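Local atomic coordinates of histidine acid phosphatase (Bifidobacterium longum subsp. infantis, PDB entry 6RXE), a protein that probably removes phosphate groups from inositol polyphosphates such as phytate and from 2,3-bisphosphoglycerate, as a MINPP1-type histidine acid phosphatase. Residues A[39-44]-A[393-398]; A[189-194]-A[399-404]. All coordinates share one frame; numbering follows the deposited sequence.

Interaction 1: residues A[39-44]-A[393-398]; sequences TESMAR and ATFRFA. With IHS (D-myo-inositol-hexasulphate), chain C.
Glu40 places CG between its backbone N and carbonyl carbon (chi1 59°) and then runs extended. Arg396 sets CG opposite its own carbonyl carbon and stays extended as far as NE, which carries its guanidinium back along the sheet to the Glu40 carboxylate. NH1 and NH2 of Arg396 both bind Glu40 OE1, with Arg396 NH2 to Glu40 OE1 at 3.0 Å. OE1 lies at the guanidinium edge, near its plane, and the carboxylate is turned 36° from that plane. Arg396 NH1 also donates to Ser41 O at 3.2 Å. The backbone N of Arg396 reaches Ser41 O from the opposite face of the carbonyl. Thr394 CG2 lies over one face of the guanidinium.

Strands 35-44 and 391-398 pair in parallel in the mixed sheet of this histidine phosphatase. The ladder continues with Ser41 N to Thr394 O at 2.9 Å, Ala43 N to Arg396 O at 2.9 Å and Ala398 N to Ala43 O at 2.8 Å. Glu40, Met42, Thr394 and Arg396 share one face. Thr39, Ser41, Ala43, Ala393, Phe395 and Phe397 share the other. There Ser41 OG sits at the ring edge of Phe395, 3.3 Å from Phe395 CD1. Water 1 donates to Arg396 O and lies close to Ser41 OG. Helix 120-128 packs against this face, and helix 372-386 against Glu40 and Arg396.

Arg44 leaves the strand fully extended. Its NE donates to sulfate oxygen O24 of the inositol hexasulphate at 2.9 Å, and its NH2 to O34. Ser12 O takes its NH1. Thr381 also binds Glu40 OE1. Arg396 is paired with two carboxylates, Glu40 and Asp377, which would probably keep it charged. Arg44 opens the family's Arg-His-Gly motif at the strand's C-terminal end, where it binds sulfates of this phytate analogue.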
loop_
_atom_site.group_PDB
_atom_site.type_symbol
_atom_site.label_atom_id
_atom_site.label_comp_id
_atom_site.label_asym_id
_atom_site.label_seq_id
_atom_site.Cartn_x
_atom_site.Cartn_y
_atom_site.Cartn_z
ATOM N N THR A 39 -6.651 19.691 -9.709
ATOM C CA THR A 39 -6.851 18.304 -9.305
ATOM C C THR A 39 -5.552 17.736 -8.735
ATOM O O THR A 39 -4.442 18.200 -9.040
ATOM C CB THR A 39 -7.383 17.435 -10.464
ATOM O OG1 THR A 39 -7.971 16.231 -9.940
ATOM C CG2 THR A 39 -6.275 17.073 -11.432
ATOM N N GLU A 40 -5.703 16.745 -7.865
ATOM C CA GLU A 40 -4.519 16.161 -7.252
ATOM C C GLU A 40 -4.819 14.738 -6.823
ATOM O O GLU A 40 -5.972 14.315 -6.746
ATOM C CB GLU A 40 -4.030 16.983 -6.060
ATOM C CG GLU A 40 -5.051 17.127 -4.963
ATOM C CD GLU A 40 -4.550 18.001 -3.844
ATOM O OE1 GLU A 40 -3.326 17.984 -3.579
ATOM O OE2 GLU A 40 -5.378 18.735 -3.259
ATOM N N SER A 41 -3.751 14.023 -6.492
ATOM C CA SER A 41 -3.850 12.602 -6.212
ATOM C C SER A 41 -2.694 12.165 -5.328
ATOM O O SER A 41 -1.607 12.748 -5.364
ATOM C CB SER A 41 -3.819 11.787 -7.501
ATOM O OG SER A 41 -2.474 11.694 -7.954
ATOM N N MET A 42 -2.941 11.098 -4.572
ATOM C CA MET A 42 -1.889 10.243 -4.041
ATOM C C MET A 42 -2.298 8.797 -4.271
ATOM O O MET A 42 -3.386 8.382 -3.856
ATOM C CB MET A 42 -1.624 10.487 -2.554
ATOM C CG MET A 42 -0.383 9.751 -2.037
ATOM S SD MET A 42 -0.612 7.985 -1.680
ATOM C CE MET A 42 -1.700 8.064 -0.260
ATOM N N ALA A 43 -1.426 8.036 -4.922
ATOM C CA ALA A 43 -1.717 6.660 -5.290
ATOM C C ALA A 43 -0.612 5.745 -4.788
ATOM O O ALA A 43 0.570 6.088 -4.873
ATOM C CB ALA A 43 -1.852 6.516 -6.811
ATOM N N ARG A 44 -0.994 4.582 -4.269
ATOM C CA ARG A 44 -0.004 3.548 -4.026
ATOM C C ARG A 44 0.574 3.073 -5.356
ATOM O O ARG A 44 -0.071 3.158 -6.405
ATOM C CB ARG A 44 -0.623 2.367 -3.268
ATOM C CG ARG A 44 0.385 1.285 -2.902
ATOM C CD ARG A 44 -0.246 0.097 -2.202
ATOM N NE ARG A 44 0.775 -0.872 -1.814
ATOM C CZ ARG A 44 0.518 -2.099 -1.376
ATOM N NH1 ARG A 44 -0.737 -2.515 -1.262
ATOM N NH2 ARG A 44 1.522 -2.905 -1.042
ATOM N N ALA A 393 -2.308 20.489 -11.383
ATOM C CA ALA A 393 -2.475 19.121 -10.917
ATOM C C ALA A 393 -1.215 18.681 -10.199
ATOM O O ALA A 393 -0.100 18.999 -10.624
ATOM C CB ALA A 393 -2.787 18.168 -12.078
ATOM N N THR A 394 -1.401 17.961 -9.099
ATOM C CA THR A 394 -0.279 17.344 -8.388
ATOM C C THR A 394 -0.571 15.856 -8.249
ATOM O O THR A 394 -1.497 15.471 -7.531
ATOM C CB THR A 394 -0.042 17.988 -7.015
ATOM O OG1 THR A 394 0.216 19.392 -7.171
ATOM C CG2 THR A 394 1.164 17.357 -6.320
ATOM N N PHE A 395 0.209 15.022 -8.932
ATOM C CA PHE A 395 0.021 13.574 -8.923
ATOM C C PHE A 395 1.159 12.931 -8.140
ATOM O O PHE A 395 2.321 13.009 -8.562
ATOM C CB PHE A 395 -0.020 13.011 -10.345
ATOM C CG PHE A 395 -1.150 13.542 -11.194
ATOM C CD1 PHE A 395 -2.469 13.431 -10.779
ATOM C CD2 PHE A 395 -0.889 14.127 -12.428
ATOM C CE1 PHE A 395 -3.506 13.905 -11.574
ATOM C CE2 PHE A 395 -1.919 14.601 -13.225
ATOM C CZ PHE A 395 -3.230 14.490 -12.799
ATOM N N ARG A 396 0.835 12.280 -7.022
ATOM C CA ARG A 396 1.847 11.705 -6.151
ATOM C C ARG A 396 1.751 10.184 -6.138
ATOM O O ARG A 396 0.653 9.616 -6.178
ATOM C CB ARG A 396 1.706 12.239 -4.724
ATOM C CG ARG A 396 1.468 13.739 -4.621
ATOM C CD ARG A 396 0.865 14.075 -3.261
ATOM N NE ARG A 396 0.724 15.510 -3.016
ATOM C CZ ARG A 396 -0.348 16.229 -3.334
ATOM N NH1 ARG A 396 -1.386 15.656 -3.933
ATOM N NH2 ARG A 396 -0.384 17.528 -3.050
ATOM N N PHE A 397 2.906 9.529 -6.053
ATOM C CA PHE A 397 2.987 8.076 -6.082
ATOM C C PHE A 397 3.816 7.599 -4.899
ATOM O O PHE A 397 4.945 8.063 -4.693
ATOM C CB PHE A 397 3.558 7.609 -7.426
ATOM C CG PHE A 397 2.707 8.026 -8.594
ATOM C CD1 PHE A 397 2.854 9.280 -9.167
ATOM C CD2 PHE A 397 1.711 7.187 -9.075
ATOM C CE1 PHE A 397 2.045 9.679 -10.214
ATOM C CE2 PHE A 397 0.905 7.578 -10.126
ATOM C CZ PHE A 397 1.070 8.822 -10.698
ATOM N N ALA A 398 3.238 6.690 -4.112
ATOM C CA ALA A 398 3.781 6.300 -2.817
ATOM C C ALA A 398 3.427 4.858 -2.466
ATOM O O ALA A 398 3.575 3.959 -3.301
ATOM C CB ALA A 398 3.284 7.250 -1.723
HETATM C C1 IHS C . 6.538 -3.755 4.326
HETATM O O1 IHS C . 7.276 -4.765 4.996
HETATM S S1 IHS C . 6.912 -5.007 6.442
HETATM C C2 IHS C . 5.505 -4.421 3.458
HETATM O O2 IHS C . 5.435 -5.081 6.600
HETATM S S2 IHS C . 5.833 -6.797 2.566
HETATM C C3 IHS C . 4.695 -3.362 2.698
HETATM O O3 IHS C . 7.577 -6.246 6.946
HETATM S S3 IHS C . 2.360 -4.165 2.354
HETATM C C4 IHS C . 5.568 -2.418 1.886
HETATM O O4 IHS C . 7.528 -3.943 7.349
HETATM S S4 IHS C . 4.520 -1.139 -0.097
HETATM C C5 IHS C . 6.726 -1.841 2.696
HETATM S S5 IHS C . 7.882 0.323 1.997
HETATM C C6 IHS C . 7.486 -2.889 3.486
HETATM S S6 IHS C . 9.847 -2.603 4.172
HETATM O O12 IHS C . 6.172 -5.287 2.550
HETATM O O13 IHS C . 3.780 -3.994 1.838
HETATM O O14 IHS C . 4.731 -1.301 1.416
HETATM O O15 IHS C . 7.651 -1.192 1.794
HETATM O O16 IHS C . 8.401 -2.235 4.317
HETATM O O22 IHS C . 5.464 -7.299 3.935
HETATM O O23 IHS C . 2.291 -5.266 3.412
HETATM O O24 IHS C . 3.246 -0.348 -0.332
HETATM O O25 IHS C . 8.869 0.580 3.099
HETATM O O26 IHS C . 10.436 -2.026 2.912
HETATM O O32 IHS C . 7.005 -7.587 2.001
HETATM O O33 IHS C . 1.803 -2.864 2.889
HETATM O O34 IHS C . 4.467 -2.463 -0.824
HETATM O O35 IHS C . 6.597 1.041 2.227
HETATM O O36 IHS C . 10.052 -4.106 4.222
HETATM O O42 IHS C . 4.562 -7.080 1.806
HETATM O O43 IHS C . 1.412 -4.466 1.188
HETATM O O44 IHS C . 5.709 -0.501 -0.750
HETATM O O45 IHS C . 8.593 0.899 0.824
HETATM O O46 IHS C . 10.624 -2.158 5.391
HETATM O O HOH W 1 -1.256 9.519 -8.308
#

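Interaction 2: residues A[189-194]-A[399-404]; sequences YFHKVQ and HAETMM. With IHS (D-myo-inositol-hexasulphate), chain C.
Glu401 CB sits over one face of the His191 ring, 3.4 Å from the ring centroid and 10° off its normal. This CH-pi contact is the tightly packed part of the interface. It also buries His191 NE2, which has no polar partner. His191 reaches it with CG between its backbone N and carbonyl carbon. Tyr189 points a ring edge at the face of His399 in an offset edge-to-face pair. Their planes are 71° apart, and Tyr189 CD1 lies 3.6 Å from His399 CD2. Phe190 CE2 touches the Thr402 methyl CG2 at 3.6 Å.

Tyr189 to Lys192 form a type I beta turn after helix 185-188. His399 is the N-cap of helix 400-410. Together they line the active-site pocket, which holds the inositol hexasulphate. His399, Ala400 and Glu401 form the His-Ala-Glu sequence, the MINPP counterpart of the His-Asp motif whose acid is the family's proton donor. Glu401 is probably the equivalent. Glu401 OE2 lies 3.3 Å from C3 of the ligand. Ala400 N donates to sulfate oxygen O24 at 2.8 Å, nearly straight (170°). His399 ND1 donates to O44, which lies in its ring plane, while Ser138 holds His399 NE2. The helix N-terminus would probably favour the bound anion.

The looser side is polar and water-mediated. Water 2 lies over the centre of one face of the Phe190 ring and bonds to His191 ND1 and Thr402 OG1. Lys192 is partly exposed and makes no contact with residues 399-404. Its extended chain reaches the ligand, with Lys192 NZ 2.7 Å from O46 and 2.9 Å from O25.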
loop_
_atom_site.group_PDB
_atom_site.type_symbol
_atom_site.label_atom_id
_atom_site.label_comp_id
_atom_site.label_asym_id
_atom_site.label_seq_id
_atom_site.Cartn_x
_atom_site.Cartn_y
_atom_site.Cartn_z
ATOM N N TYR A 189 6.716 9.439 2.225
ATOM C CA TYR A 189 7.476 8.420 2.942
ATOM C C TYR A 189 7.682 8.869 4.384
ATOM O O TYR A 189 8.777 8.747 4.943
ATOM C CB TYR A 189 8.821 8.139 2.264
ATOM C CG TYR A 189 9.305 6.706 2.402
ATOM C CD1 TYR A 189 8.697 5.674 1.695
ATOM C CD2 TYR A 189 10.369 6.387 3.236
ATOM C CE1 TYR A 189 9.134 4.366 1.816
ATOM C CE2 TYR A 189 10.815 5.075 3.363
ATOM C CZ TYR A 189 10.192 4.072 2.648
ATOM O OH TYR A 189 10.628 2.768 2.767
ATOM N N PHE A 190 6.624 9.396 4.997
ATOM C CA PHE A 190 6.694 10.041 6.303
ATOM C C PHE A 190 6.765 9.061 7.468
ATOM O O PHE A 190 6.870 9.503 8.616
ATOM C CB PHE A 190 5.489 10.974 6.469
ATOM C CG PHE A 190 4.171 10.350 6.084
ATOM C CD1 PHE A 190 3.686 9.233 6.742
ATOM C CD2 PHE A 190 3.433 10.871 5.036
ATOM C CE1 PHE A 190 2.484 8.660 6.383
ATOM C CE2 PHE A 190 2.228 10.302 4.668
ATOM C CZ PHE A 190 1.755 9.187 5.345
ATOM N N HIS A 191 6.715 7.752 7.211
ATOM C CA HIS A 191 6.682 6.765 8.283
ATOM C C HIS A 191 8.061 6.274 8.706
ATOM O O HIS A 191 8.157 5.541 9.696
ATOM C CB HIS A 191 5.830 5.562 7.867
ATOM C CG HIS A 191 6.332 4.863 6.644
ATOM N ND1 HIS A 191 6.309 5.442 5.394
ATOM C CD2 HIS A 191 6.874 3.633 6.479
ATOM C CE1 HIS A 191 6.815 4.599 4.510
ATOM N NE2 HIS A 191 7.165 3.494 5.144
ATOM N N LYS A 192 9.121 6.642 7.991
ATOM C CA LYS A 192 10.470 6.200 8.319
ATOM C C LYS A 192 11.436 7.376 8.265
ATOM O O LYS A 192 11.262 8.306 7.474
ATOM C CB LYS A 192 10.957 5.107 7.357
ATOM C CG LYS A 192 10.329 3.739 7.563
ATOM C CD LYS A 192 10.771 2.792 6.457
ATOM C CE LYS A 192 10.200 1.399 6.648
ATOM N NZ LYS A 192 10.501 0.509 5.489
ATOM N N VAL A 193 12.470 7.319 9.105
ATOM C CA VAL A 193 13.498 8.356 9.072
ATOM C C VAL A 193 14.328 8.244 7.797
ATOM O O VAL A 193 14.672 9.256 7.173
ATOM C CB VAL A 193 14.373 8.273 10.336
ATOM C CG1 VAL A 193 15.710 8.967 10.113
ATOM C CG2 VAL A 193 13.637 8.890 11.515
ATOM N N GLN A 194 14.648 7.021 7.384
ATOM C CA GLN A 194 15.425 6.785 6.175
ATOM C C GLN A 194 14.530 6.909 4.947
ATOM O O GLN A 194 13.424 6.360 4.925
ATOM C CB GLN A 194 16.062 5.394 6.221
ATOM C CG GLN A 194 16.903 5.107 7.461
ATOM C CD GLN A 194 16.079 4.814 8.711
ATOM O OE1 GLN A 194 14.910 4.424 8.628
ATOM N NE2 GLN A 194 16.688 5.010 9.878
ATOM N N HIS A 399 2.950 4.625 -1.241
ATOM C CA HIS A 399 2.996 3.294 -0.654
ATOM C C HIS A 399 1.744 3.005 0.163
ATOM O O HIS A 399 0.958 3.897 0.488
ATOM C CB HIS A 399 4.239 3.144 0.233
ATOM C CG HIS A 399 5.519 3.447 -0.480
ATOM N ND1 HIS A 399 6.246 2.483 -1.141
ATOM C CD2 HIS A 399 6.177 4.616 -0.674
ATOM C CE1 HIS A 399 7.309 3.037 -1.694
ATOM N NE2 HIS A 399 7.291 4.331 -1.427
ATOM N N ALA A 400 1.577 1.722 0.500
ATOM C CA ALA A 400 0.541 1.330 1.449
ATOM C C ALA A 400 0.776 1.978 2.807
ATOM O O ALA A 400 -0.180 2.346 3.503
ATOM C CB ALA A 400 0.501 -0.191 1.586
ATOM N N GLU A 401 2.047 2.117 3.200
ATOM C CA GLU A 401 2.389 2.816 4.434
ATOM C C GLU A 401 2.038 4.293 4.373
ATOM O O GLU A 401 2.006 4.951 5.419
ATOM C CB GLU A 401 3.881 2.686 4.742
ATOM C CG GLU A 401 4.505 1.339 4.441
ATOM C CD GLU A 401 3.981 0.232 5.317
ATOM O OE1 GLU A 401 3.479 0.546 6.413
ATOM O OE2 GLU A 401 4.094 -0.951 4.922
ATOM N N THR A 402 1.821 4.836 3.172
ATOM C CA THR A 402 1.322 6.196 3.006
ATOM C C THR A 402 -0.201 6.233 3.045
ATOM O O THR A 402 -0.786 7.117 3.686
ATOM C CB THR A 402 1.822 6.791 1.678
ATOM O OG1 THR A 402 3.161 6.357 1.414
ATOM C CG2 THR A 402 1.795 8.314 1.715
ATOM N N MET A 403 -0.848 5.256 2.399
ATOM C CA MET A 403 -2.298 5.281 2.243
ATOM C C MET A 403 -3.014 4.916 3.540
ATOM O O MET A 403 -4.063 5.490 3.855
ATOM C CB MET A 403 -2.714 4.329 1.114
ATOM C CG MET A 403 -4.222 4.265 0.842
ATOM S SD MET A 403 -4.945 5.837 0.311
ATOM C CE MET A 403 -4.348 5.923 -1.378
ATOM N N MET A 404 -2.488 3.956 4.297
ATOM C CA MET A 404 -3.206 3.525 5.498
ATOM C C MET A 404 -3.367 4.651 6.515
ATOM O O MET A 404 -4.517 4.945 6.900
ATOM C CB MET A 404 -2.523 2.287 6.087
ATOM C CG MET A 404 -2.800 1.029 5.274
ATOM S SD MET A 404 -2.116 -0.473 5.978
ATOM C CE MET A 404 -0.377 -0.246 5.619
HETATM C C1 IHS C . 6.538 -3.755 4.326
HETATM O O1 IHS C . 7.276 -4.765 4.996
HETATM S S1 IHS C . 6.912 -5.007 6.442
HETATM C C2 IHS C . 5.505 -4.421 3.458
HETATM O O2 IHS C . 5.435 -5.081 6.600
HETATM S S2 IHS C . 5.833 -6.797 2.566
HETATM C C3 IHS C . 4.695 -3.362 2.698
HETATM O O3 IHS C . 7.577 -6.246 6.946
HETATM S S3 IHS C . 2.360 -4.165 2.354
HETATM C C4 IHS C . 5.568 -2.418 1.886
HETATM O O4 IHS C . 7.528 -3.943 7.349
HETATM S S4 IHS C . 4.520 -1.139 -0.097
HETATM C C5 IHS C . 6.726 -1.841 2.696
HETATM S S5 IHS C . 7.882 0.323 1.997
HETATM C C6 IHS C . 7.486 -2.889 3.486
HETATM S S6 IHS C . 9.847 -2.603 4.172
HETATM O O12 IHS C . 6.172 -5.287 2.550
HETATM O O13 IHS C . 3.780 -3.994 1.838
HETATM O O14 IHS C . 4.731 -1.301 1.416
HETATM O O15 IHS C . 7.651 -1.192 1.794
HETATM O O16 IHS C . 8.401 -2.235 4.317
HETATM O O22 IHS C . 5.464 -7.299 3.935
HETATM O O23 IHS C . 2.291 -5.266 3.412
HETATM O O24 IHS C . 3.246 -0.348 -0.332
HETATM O O25 IHS C . 8.869 0.580 3.099
HETATM O O26 IHS C . 10.436 -2.026 2.912
HETATM O O32 IHS C . 7.005 -7.587 2.001
HETATM O O33 IHS C . 1.803 -2.864 2.889
HETATM O O34 IHS C . 4.467 -2.463 -0.824
HETATM O O35 IHS C . 6.597 1.041 2.227
HETATM O O36 IHS C . 10.052 -4.106 4.222
HETATM O O42 IHS C . 4.562 -7.080 1.806
HETATM O O43 IHS C . 1.412 -4.466 1.188
HETATM O O44 IHS C . 5.709 -0.501 -0.750
HETATM O O45 IHS C . 8.593 0.899 0.824
HETATM O O46 IHS C . 10.624 -2.158 5.391
HETATM O O HOH W 2 4.528 7.327 4.064
#

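How the interactions relate
Both contacts are buried, but they differ in chemistry. Interaction 1 joins two sheet strands through a regular backbone ladder and an internal salt bridge. Interaction 2 sets a loop turn against a helix start, mostly through rings and aliphatic carbons, and several of its polar groups face the ligand. Strand 391-398 leads through His399 into helix 400-410, so residues 393-398 and 399-404 are consecutive. The two contacts touch where Arg44 NE lies 3.5 Å from Ala400 CB and where Met42 packs on Met403. Arg44 from interaction 1 and Ala400 from interaction 2 bind the same sulfate oxygen, O24. Interaction 2 lies nearer the centre of the chain.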